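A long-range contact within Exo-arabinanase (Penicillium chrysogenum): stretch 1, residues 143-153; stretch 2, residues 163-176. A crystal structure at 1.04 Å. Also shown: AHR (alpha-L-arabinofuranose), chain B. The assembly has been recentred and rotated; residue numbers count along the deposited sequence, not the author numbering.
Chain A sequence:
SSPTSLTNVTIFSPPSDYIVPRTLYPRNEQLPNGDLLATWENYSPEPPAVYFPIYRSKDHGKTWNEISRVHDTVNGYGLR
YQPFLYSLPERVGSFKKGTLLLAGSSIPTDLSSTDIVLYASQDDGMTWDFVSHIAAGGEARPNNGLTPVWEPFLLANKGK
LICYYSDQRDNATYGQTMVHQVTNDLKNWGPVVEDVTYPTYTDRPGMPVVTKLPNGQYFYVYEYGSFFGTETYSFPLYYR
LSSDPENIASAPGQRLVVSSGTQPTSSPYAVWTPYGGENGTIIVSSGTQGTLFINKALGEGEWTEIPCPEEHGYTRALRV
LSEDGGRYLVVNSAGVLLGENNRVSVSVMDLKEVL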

# COMPACT_ATOMS: atom_id res chain seq x y z
N ASN A 143 -5.27 12.02 14.60
CA ASN A 143 -5.31 12.40 16.00
C ASN A 143 -6.23 11.48 16.75
O ASN A 143 -7.29 11.10 16.26
CB ASN A 143 -5.79 13.85 16.17
CG ASN A 143 -4.81 14.85 15.62
OD1 ASN A 143 -3.77 15.15 16.24
ND2 ASN A 143 -5.07 15.39 14.52
N ASN A 144 -5.84 11.09 17.93
CA ASN A 144 -6.69 10.25 18.78
C ASN A 144 -8.00 10.96 19.07
O ASN A 144 -8.10 12.17 19.17
CB ASN A 144 -5.96 9.91 20.07
CG ASN A 144 -4.75 9.01 19.87
OD1 ASN A 144 -4.68 8.24 18.89
ND2 ASN A 144 -3.85 9.03 20.80
N GLY A 145 -9.05 10.13 19.19
CA GLY A 145 -10.40 10.59 19.42
C GLY A 145 -11.22 10.81 18.20
O GLY A 145 -12.44 10.79 18.25
N LEU A 146 -10.53 11.08 17.08
CA LEU A 146 -11.19 11.16 15.79
C LEU A 146 -11.47 9.75 15.28
O LEU A 146 -10.92 8.75 15.77
CB LEU A 146 -10.31 11.93 14.82
CG LEU A 146 -9.92 13.32 15.30
CD1 LEU A 146 -9.10 14.02 14.20
CD2 LEU A 146 -11.11 14.13 15.71
N THR A 147 -12.37 9.67 14.26
CA THR A 147 -12.81 8.38 13.77
C THR A 147 -12.58 8.10 12.29
O THR A 147 -13.38 7.39 11.68
CB THR A 147 -14.32 8.21 14.10
OG1 THR A 147 -15.06 9.25 13.45
CG2 THR A 147 -14.59 8.23 15.59
N PRO A 148 -11.48 8.55 11.66
CA PRO A 148 -11.27 8.21 10.24
C PRO A 148 -10.96 6.73 10.00
O PRO A 148 -10.55 5.98 10.88
CB PRO A 148 -10.03 9.06 9.87
CG PRO A 148 -9.27 9.17 11.19
CD PRO A 148 -10.38 9.36 12.18
N VAL A 149 -11.10 6.38 8.73
CA VAL A 149 -10.56 5.17 8.17
C VAL A 149 -9.49 5.54 7.14
O VAL A 149 -9.52 6.65 6.57
CB VAL A 149 -11.64 4.29 7.52
CG1 VAL A 149 -12.63 3.81 8.57
CG2 VAL A 149 -12.36 5.00 6.38
N TRP A 150 -8.54 4.63 6.91
CA TRP A 150 -7.37 4.95 6.09
C TRP A 150 -6.80 3.73 5.37
O TRP A 150 -6.87 2.60 5.88
CB TRP A 150 -6.29 5.43 6.97
CG TRP A 150 -6.41 6.38 8.11
CD1 TRP A 150 -6.46 6.06 9.43
CD2 TRP A 150 -6.39 7.82 8.04
NE1 TRP A 150 -6.50 7.20 10.13
CE2 TRP A 150 -6.42 8.30 9.35
CE3 TRP A 150 -6.36 8.72 6.98
CZ2 TRP A 150 -6.37 9.64 9.64
CZ3 TRP A 150 -6.28 10.08 7.28
CH2 TRP A 150 -6.29 10.51 8.60
N GLU A 151 -6.09 3.96 4.28
CA GLU A 151 -5.00 3.06 3.83
C GLU A 151 -5.48 1.66 3.41
O GLU A 151 -4.98 0.64 3.92
CB GLU A 151 -3.92 2.98 4.88
CG GLU A 151 -3.24 4.33 5.15
CD GLU A 151 -2.84 4.57 6.57
OE1 GLU A 151 -3.07 3.78 7.48
OE2 GLU A 151 -2.22 5.69 6.84
N PRO A 152 -6.36 1.55 2.44
CA PRO A 152 -6.79 0.23 1.98
C PRO A 152 -5.66 -0.58 1.32
O PRO A 152 -4.79 -0.04 0.60
CB PRO A 152 -7.86 0.52 0.93
CG PRO A 152 -7.50 1.89 0.41
CD PRO A 152 -7.02 2.64 1.65
N PHE A 153 -5.73 -1.88 1.53
CA PHE A 153 -4.89 -2.87 0.86
C PHE A 153 -5.80 -4.02 0.43
O PHE A 153 -6.55 -4.53 1.27
CB PHE A 153 -3.77 -3.38 1.80
CG PHE A 153 -2.79 -4.28 1.07
CD1 PHE A 153 -1.67 -3.74 0.48
CD2 PHE A 153 -3.04 -5.63 0.94
CE1 PHE A 153 -0.82 -4.53 -0.28
CE2 PHE A 153 -2.19 -6.43 0.17
CZ PHE A 153 -1.11 -5.88 -0.43
N CYS A 163 -10.43 -6.38 1.94
CA CYS A 163 -9.85 -5.05 2.07
C CYS A 163 -9.41 -4.87 3.53
O CYS A 163 -10.23 -4.83 4.42
CB CYS A 163 -10.84 -3.96 1.70
SG CYS A 163 -10.07 -2.31 1.76
N TYR A 164 -8.09 -4.82 3.70
CA TYR A 164 -7.47 -4.47 4.99
C TYR A 164 -7.34 -2.96 5.04
O TYR A 164 -7.00 -2.34 4.04
CB TYR A 164 -6.10 -5.09 5.11
CG TYR A 164 -6.00 -6.60 4.94
CD1 TYR A 164 -6.17 -7.48 5.99
CD2 TYR A 164 -5.71 -7.13 3.66
CE1 TYR A 164 -6.06 -8.84 5.80
CE2 TYR A 164 -5.59 -8.48 3.47
CZ TYR A 164 -5.77 -9.35 4.54
OH TYR A 164 -5.62 -10.69 4.31
N TYR A 165 -7.52 -2.36 6.22
CA TYR A 165 -7.37 -0.90 6.34
C TYR A 165 -7.17 -0.56 7.80
O TYR A 165 -7.32 -1.38 8.71
CB TYR A 165 -8.53 -0.14 5.69
CG TYR A 165 -9.91 -0.44 6.23
CD1 TYR A 165 -10.47 0.36 7.22
CD2 TYR A 165 -10.68 -1.49 5.75
CE1 TYR A 165 -11.73 0.10 7.70
CE2 TYR A 165 -11.94 -1.74 6.22
CZ TYR A 165 -12.46 -0.95 7.19
OH TYR A 165 -13.72 -1.22 7.69
N SER A 166 -6.75 0.70 8.03
CA SER A 166 -6.58 1.24 9.36
C SER A 166 -7.86 1.94 9.81
O SER A 166 -8.51 2.60 8.98
CB SER A 166 -5.43 2.23 9.40
OG SER A 166 -4.24 1.68 8.85
N ASP A 167 -8.21 1.81 11.09
CA ASP A 167 -9.52 2.21 11.56
C ASP A 167 -9.40 2.95 12.87
O ASP A 167 -8.85 2.39 13.84
CB ASP A 167 -10.38 0.96 11.73
CG ASP A 167 -11.84 1.19 11.96
OD1 ASP A 167 -12.27 2.38 11.97
OD2 ASP A 167 -12.59 0.20 12.09
N GLN A 168 -9.92 4.16 12.97
CA GLN A 168 -10.01 4.89 14.19
C GLN A 168 -11.44 4.93 14.77
O GLN A 168 -11.68 5.60 15.79
CB GLN A 168 -9.49 6.32 14.04
CG GLN A 168 -7.97 6.38 13.82
CD GLN A 168 -7.42 7.77 13.90
OE1 GLN A 168 -7.79 8.59 14.84
NE2 GLN A 168 -6.51 8.10 13.12
N ARG A 169 -12.39 4.21 14.18
CA ARG A 169 -13.77 4.36 14.60
C ARG A 169 -14.05 3.78 16.00
O ARG A 169 -14.99 4.23 16.66
CB ARG A 169 -14.73 3.76 13.58
CG ARG A 169 -14.79 4.52 12.30
CD ARG A 169 -15.51 3.84 11.15
NE ARG A 169 -14.85 2.57 10.87
CZ ARG A 169 -15.24 1.72 9.95
NH1 ARG A 169 -16.19 1.98 9.08
NH2 ARG A 169 -14.62 0.57 9.97
N ASP A 170 -13.26 2.81 16.46
CA ASP A 170 -13.47 2.32 17.84
C ASP A 170 -12.69 3.16 18.85
O ASP A 170 -11.85 2.68 19.61
CB ASP A 170 -13.11 0.87 17.91
CG ASP A 170 -13.64 0.08 19.12
OD1 ASP A 170 -14.41 0.72 19.87
OD2 ASP A 170 -13.23 -1.14 19.17
N ASN A 171 -13.02 4.46 18.85
CA ASN A 171 -12.20 5.49 19.51
C ASN A 171 -12.39 5.46 21.02
O ASN A 171 -11.65 6.00 21.78
CB ASN A 171 -12.54 6.87 18.93
CG ASN A 171 -13.98 7.27 19.03
OD1 ASN A 171 -14.96 6.55 19.05
ND2 ASN A 171 -14.25 8.57 19.01
N ALA A 172 -13.44 4.81 21.51
CA ALA A 172 -13.53 4.75 22.98
C ALA A 172 -12.48 3.84 23.56
O ALA A 172 -12.19 3.95 24.76
CB ALA A 172 -14.89 4.26 23.39
N THR A 173 -11.88 2.93 22.76
CA THR A 173 -11.06 1.96 23.30
C THR A 173 -9.61 1.99 22.76
O THR A 173 -8.68 1.62 23.48
CB THR A 173 -11.71 0.61 22.95
OG1 THR A 173 -13.08 0.65 23.42
CG2 THR A 173 -10.91 -0.48 23.64
N TYR A 174 -9.42 2.41 21.54
CA TYR A 174 -8.13 2.36 20.85
C TYR A 174 -7.86 3.68 20.17
O TYR A 174 -8.75 4.29 19.61
CB TYR A 174 -8.15 1.26 19.78
CG TYR A 174 -8.56 -0.09 20.30
CD1 TYR A 174 -7.72 -0.85 21.06
CD2 TYR A 174 -9.83 -0.59 20.00
CE1 TYR A 174 -8.06 -2.10 21.57
CE2 TYR A 174 -10.20 -1.85 20.49
CZ TYR A 174 -9.30 -2.58 21.26
OH TYR A 174 -9.74 -3.81 21.74
N GLY A 175 -6.60 4.13 20.13
CA GLY A 175 -6.23 5.23 19.29
C GLY A 175 -6.47 4.90 17.83
O GLY A 175 -7.00 5.70 17.05
N GLN A 176 -5.99 3.72 17.40
CA GLN A 176 -6.19 3.19 16.06
C GLN A 176 -6.09 1.68 16.14
O GLN A 176 -5.33 1.16 16.95
CB GLN A 176 -5.23 3.80 15.04
CG GLN A 176 -5.53 3.44 13.59
CD GLN A 176 -4.62 4.17 12.63
OE1 GLN A 176 -3.45 3.67 12.39
NE2 GLN A 176 -5.04 5.23 12.10
O5 AHR B . -1.99 10.15 8.05
C5 AHR B . -2.75 8.93 8.37
C4 AHR B . -1.96 8.13 9.36
O4 AHR B . -0.79 7.63 8.70
C3 AHR B . -2.71 6.91 9.87
O3 AHR B . -3.48 7.27 11.03
C2 AHR B . -1.56 5.93 10.20
O2 AHR B . -1.90 4.56 10.00
C1 AHR B . -0.40 6.39 9.31
O1 AHR B . 0.76 6.72 10.12
O HOH W 1 -8.97 7.59 17.71

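The shortest polar contact between side chains here is the hydrogen bond from S166 OG to E151 OE1, at 2.8 Å. Serine suits the place because its short side chain places the hydroxyl where a carboxylate coming across from stretch 1 can accept its proton. The same oxygen, E151 OE1, lies 2.9 Å from O2 of the arabinofuranose, so one carboxylate oxygen faces both the protein partner and the sugar.

The backbone supplies the regular part of the contact. Strands 149-153 and 163-167 run antiparallel, and two pairs of residues bond reciprocally: W150 N to S166 O and S166 N to W150 O, both 2.9 Å, and F153 N to Y164 O and Y164 N to F153 O, again both 2.9 Å. Between these pairs stretch 1 spends two residues, E151 and P152, where stretch 2 spends one, Y165. The result is a beta bulge. E151 adopts phi/psi of 66/59, far from extended values, and P152, which has no amide hydrogen to offer, occupies a position where none is used; its CA instead makes a CA-H...O contact of 3.3 Å with Y164 O. P152 CB rests 3.7 Å from C163 SG. Beyond the strand, Q168 N donates to P148 O at 2.8 Å, extending the pairing into the loop.

At the far end, N171 ND2 donates to G145 O at 3.0 Å. Asparagine suits the place because its side chain points toward stretch 1 and its amide nitrogen can donate to the backbone carbonyl G145 O. G145 belongs to a type II turn from N143 to L146; its phi of 92° would jam a CB against the preceding carbonyl oxygen, so glycine fits. A water links the loops, accepting from G145 N at 2.9 Å and lying 3.0 Å from L146 O and 2.8 Å from G175 O. G175 also passes close to N144, with its CA 3.4 Å from N144 OD1; a CB on G175 would come within 2.7 Å of that oxygen, a clash.

Within stretch 2, D167 and R169 form a salt bridge, R169 NE to D167 OD1 at 2.8 Å, reinforced by R169 NH2 to D167 OD2 at 3.0 Å. V149 CG1 lies over one face of the guanidinium, 3.4 Å from R169 NE. A compact, branched valine packs here and also meets Y165, V149 CG1 to Y165 CE1 at 3.9 Å.

On the face of the sheet shared by W150, F153, Y164 and S166, F153 packs against Y164. F153 CD2 and Y164 CD2 approach to 4.1 Å, with Y164 CD2 at the edge of the phenylalanine ring, near its plane. The indole of W150 has S166 CB near its edge, with W150 CD1 4.0 Å from that atom, while the sugar's O3 lies over one ring face. A broad, flat side chain is thus able to meet protein at its rim and carbohydrate on its face.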